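Local coordinates for nonsense-mediated mRNA decay protein 2 (Saccharomyces cerevisiae, PDB 4LUN) that takes part in the nonsense-mediated decay of mRNAs containing premature stop codons, here through its N-terminal MIF4G domain, at residues F199-A204 with K293-T298. Sequence-based numbering, arbitrary orientation.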
ATOM      1  N   PHE A 199       4.768   1.615  14.258  1.00 14.36           N
ATOM      2  CA  PHE A 199       5.259   1.350  12.906  1.00 15.33           C
ATOM      3  C   PHE A 199       4.202   1.604  11.819  1.00 17.36           C
ATOM      4  O   PHE A 199       4.533   2.012  10.689  1.00 17.61           O
ATOM      5  CB  PHE A 199       5.810  -0.083  12.791  1.00 14.01           C
ATOM      6  CG  PHE A 199       6.985  -0.363  13.692  1.00 20.03           C
ATOM      7  CD1 PHE A 199       8.231   0.163  13.405  1.00 21.55           C
ATOM      8  CD2 PHE A 199       6.846  -1.168  14.813  1.00 19.75           C
ATOM      9  CE1 PHE A 199       9.319  -0.098  14.226  1.00 23.75           C
ATOM     10  CE2 PHE A 199       7.941  -1.432  15.646  1.00 21.32           C
ATOM     11  CZ  PHE A 199       9.169  -0.889  15.346  1.00 21.72           C
ATOM     12  N   THR A 200       2.927   1.362  12.117  1.00 15.12           N
ATOM     13  CA  THR A 200       1.930   1.550  11.060  1.00 14.82           C
ATOM     14  C   THR A 200       1.636   3.015  10.791  1.00 16.53           C
ATOM     15  O   THR A 200       1.043   3.339   9.762  1.00 16.04           O
ATOM     16  CB  THR A 200       0.600   0.817  11.315  1.00 15.85           C
ATOM     17  OG1 THR A 200      -0.097   1.450  12.385  1.00 17.40           O
ATOM     18  CG2 THR A 200       0.851  -0.650  11.640  1.00 15.79           C
ATOM     19  N   THR A 201       2.033   3.905  11.696  1.00 15.63           N
ATOM     20  CA  THR A 201       1.812   5.332  11.449  1.00 12.43           C
ATOM     21  C   THR A 201       2.588   5.756  10.201  1.00 14.25           C
ATOM     22  O   THR A 201       2.180   6.684   9.500  1.00 15.68           O
ATOM     23  CB  THR A 201       2.192   6.242  12.645  1.00 16.30           C
ATOM     24  OG1 THR A 201       3.581   6.092  12.939  1.00 15.82           O
ATOM     25  CG2 THR A 201       1.362   5.939  13.891  1.00 18.06           C
ATOM     26  N   THR A 202       3.700   5.085   9.916  1.00 13.57           N
ATOM     27  CA  THR A 202       4.464   5.407   8.711  1.00 15.27           C
ATOM     28  C   THR A 202       3.807   4.931   7.409  1.00 17.32           C
ATOM     29  O   THR A 202       4.115   5.441   6.328  1.00 17.57           O
ATOM     30  CB  THR A 202       5.931   4.929   8.790  1.00 19.64           C
ATOM     31  OG1 THR A 202       5.996   3.507   8.595  1.00 21.68           O
ATOM     32  CG2 THR A 202       6.530   5.302  10.140  1.00 23.62           C
ATOM     33  N   ILE A 203       2.904   3.957   7.488  1.00 16.32           N
ATOM     34  CA  ILE A 203       2.118   3.580   6.310  1.00 14.78           C
ATOM     35  C   ILE A 203       1.177   4.747   5.992  1.00 14.24           C
ATOM     36  O   ILE A 203       0.986   5.137   4.832  1.00 15.88           O
ATOM     37  CB  ILE A 203       1.272   2.315   6.578  1.00 15.10           C
ATOM     38  CG1 ILE A 203       2.148   1.111   6.886  1.00 15.98           C
ATOM     39  CG2 ILE A 203       0.389   1.990   5.381  1.00 16.24           C
ATOM     40  CD1 ILE A 203       1.327  -0.078   7.409  1.00 16.04           C
ATOM     41  N   ALA A 204       0.595   5.314   7.043  1.00 13.49           N
ATOM     42  CA  ALA A 204      -0.377   6.389   6.871  1.00 16.12           C
ATOM     43  C   ALA A 204       0.293   7.611   6.258  1.00 17.26           C
ATOM     44  O   ALA A 204      -0.250   8.212   5.331  1.00 15.51           O
ATOM     45  CB  ALA A 204      -0.991   6.751   8.194  1.00 15.37           C
ATOM     46  N   LYS A 293       5.640  10.857  17.533  1.00 15.96           N
ATOM     47  CA  LYS A 293       5.800  12.302  17.406  1.00 16.61           C
ATOM     48  C   LYS A 293       6.073  12.691  15.953  1.00 14.64           C
ATOM     49  O   LYS A 293       5.471  13.631  15.430  1.00 17.72           O
ATOM     50  CB  LYS A 293       6.936  12.812  18.307  1.00 16.68           C
ATOM     51  CG  LYS A 293       7.180  14.317  18.144  1.00 15.37           C
ATOM     52  CD  LYS A 293       8.120  14.852  19.210  1.00 16.93           C
ATOM     53  CE  LYS A 293       8.421  16.333  18.971  1.00 18.39           C
ATOM     54  NZ  LYS A 293       9.301  16.859  20.049  1.00 17.92           N
ATOM     55  N   THR A 294       6.986  11.972  15.314  1.00 17.65           N
ATOM     56  CA  THR A 294       7.337  12.242  13.919  1.00 16.87           C
ATOM     57  C   THR A 294       6.099  12.136  13.044  1.00 19.85           C
ATOM     58  O   THR A 294       5.845  12.987  12.186  1.00 17.93           O
ATOM     59  CB  THR A 294       8.383  11.248  13.418  1.00 18.39           C
ATOM     60  OG1 THR A 294       9.562  11.370  14.219  1.00 25.95           O
ATOM     61  CG2 THR A 294       8.736  11.529  11.968  1.00 26.83           C
ATOM     62  N   SER A 295       5.315  11.089  13.269  1.00 19.14           N
ATOM     63  CA  SER A 295       4.104  10.889  12.482  1.00 16.73           C
ATOM     64  C   SER A 295       3.005  11.896  12.814  1.00 18.07           C
ATOM     65  O   SER A 295       2.314  12.379  11.918  1.00 18.42           O
ATOM     66  CB  SER A 295       3.589   9.467  12.665  1.00 15.49           C
ATOM     67  OG  SER A 295       4.485   8.555  12.065  1.00 17.95           O
ATOM     68  N   ALA A 296       2.834  12.202  14.099  1.00 17.36           N
ATOM     69  CA  ALA A 296       1.906  13.249  14.525  1.00 17.98           C
ATOM     70  C   ALA A 296       2.190  14.568  13.802  1.00 16.76           C
ATOM     71  O   ALA A 296       1.271  15.239  13.331  1.00 20.46           O
ATOM     72  CB  ALA A 296       1.989  13.444  16.025  1.00 16.87           C
ATOM     73  N   ILE A 297       3.464  14.922  13.698  1.00 20.17           N
ATOM     74  CA  ILE A 297       3.843  16.198  13.099  1.00 21.55           C
ATOM     75  C   ILE A 297       3.517  16.205  11.608  1.00 18.56           C
ATOM     76  O   ILE A 297       2.943  17.165  11.088  1.00 23.60           O
ATOM     77  CB  ILE A 297       5.330  16.515  13.359  1.00 22.90           C
ATOM     78  CG1 ILE A 297       5.510  16.934  14.827  1.00 21.65           C
ATOM     79  CG2 ILE A 297       5.825  17.604  12.409  1.00 25.07           C
ATOM     80  CD1 ILE A 297       6.935  17.068  15.247  1.00 26.76           C
ATOM     81  N   THR A 298       3.850  15.112  10.938  1.00 19.40           N
ATOM     82  CA  THR A 298       3.600  14.981   9.508  1.00 18.22           C
ATOM     83  C   THR A 298       2.106  14.990   9.207  1.00 18.28           C
ATOM     84  O   THR A 298       1.642  15.668   8.273  1.00 19.75           O
ATOM     85  CB  THR A 298       4.234  13.691   8.977  1.00 21.40           C
ATOM     86  OG1 THR A 298       5.663  13.771   9.121  1.00 23.99           O
ATOM     87  CG2 THR A 298       3.884  13.476   7.502  1.00 24.60           C
TER
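T201 and S295 bring the backbones of 199-204 and 293-298 close together, their CA atoms 6.1 Å apart, in a helix-to-helix contact of the all-helical, HEAT-repeat-like MIF4G domain of Upf2. Segment 199-204 lies at the start of helix 201-210; the second is a stretch of the long helix 277-303. The side chains of T201 and S295 both leave their backbones toward the other segment, and T201 CB comes within 3.5 Å of S295 CB, an approach that the small serine permits. The two hydroxyls meet at their ends, T201 OG1 hydrogen-bonded to S295 OG at 2.8 Å. Threonine at 201 serves twice: OG1, set between its own N and carbonyl carbon (chi1 61°), also bonds G198 O, while the side chain packs on F242 and T246 of helix 231-271. S295 OG stands beside its backbone N and has a weak second partner in R291 O. The buried hydroxyl pair is thus tied to the backbone just before each segment, firmly at G198 and only weakly at R291. T202 puts its methyl CG2 4.3 Å from S295 OG; F199 O accepts both T202 N and, at 3.0 Å, T202 OG1, which lies in the carbonyl plane with a C=O...OG1 angle of 160°.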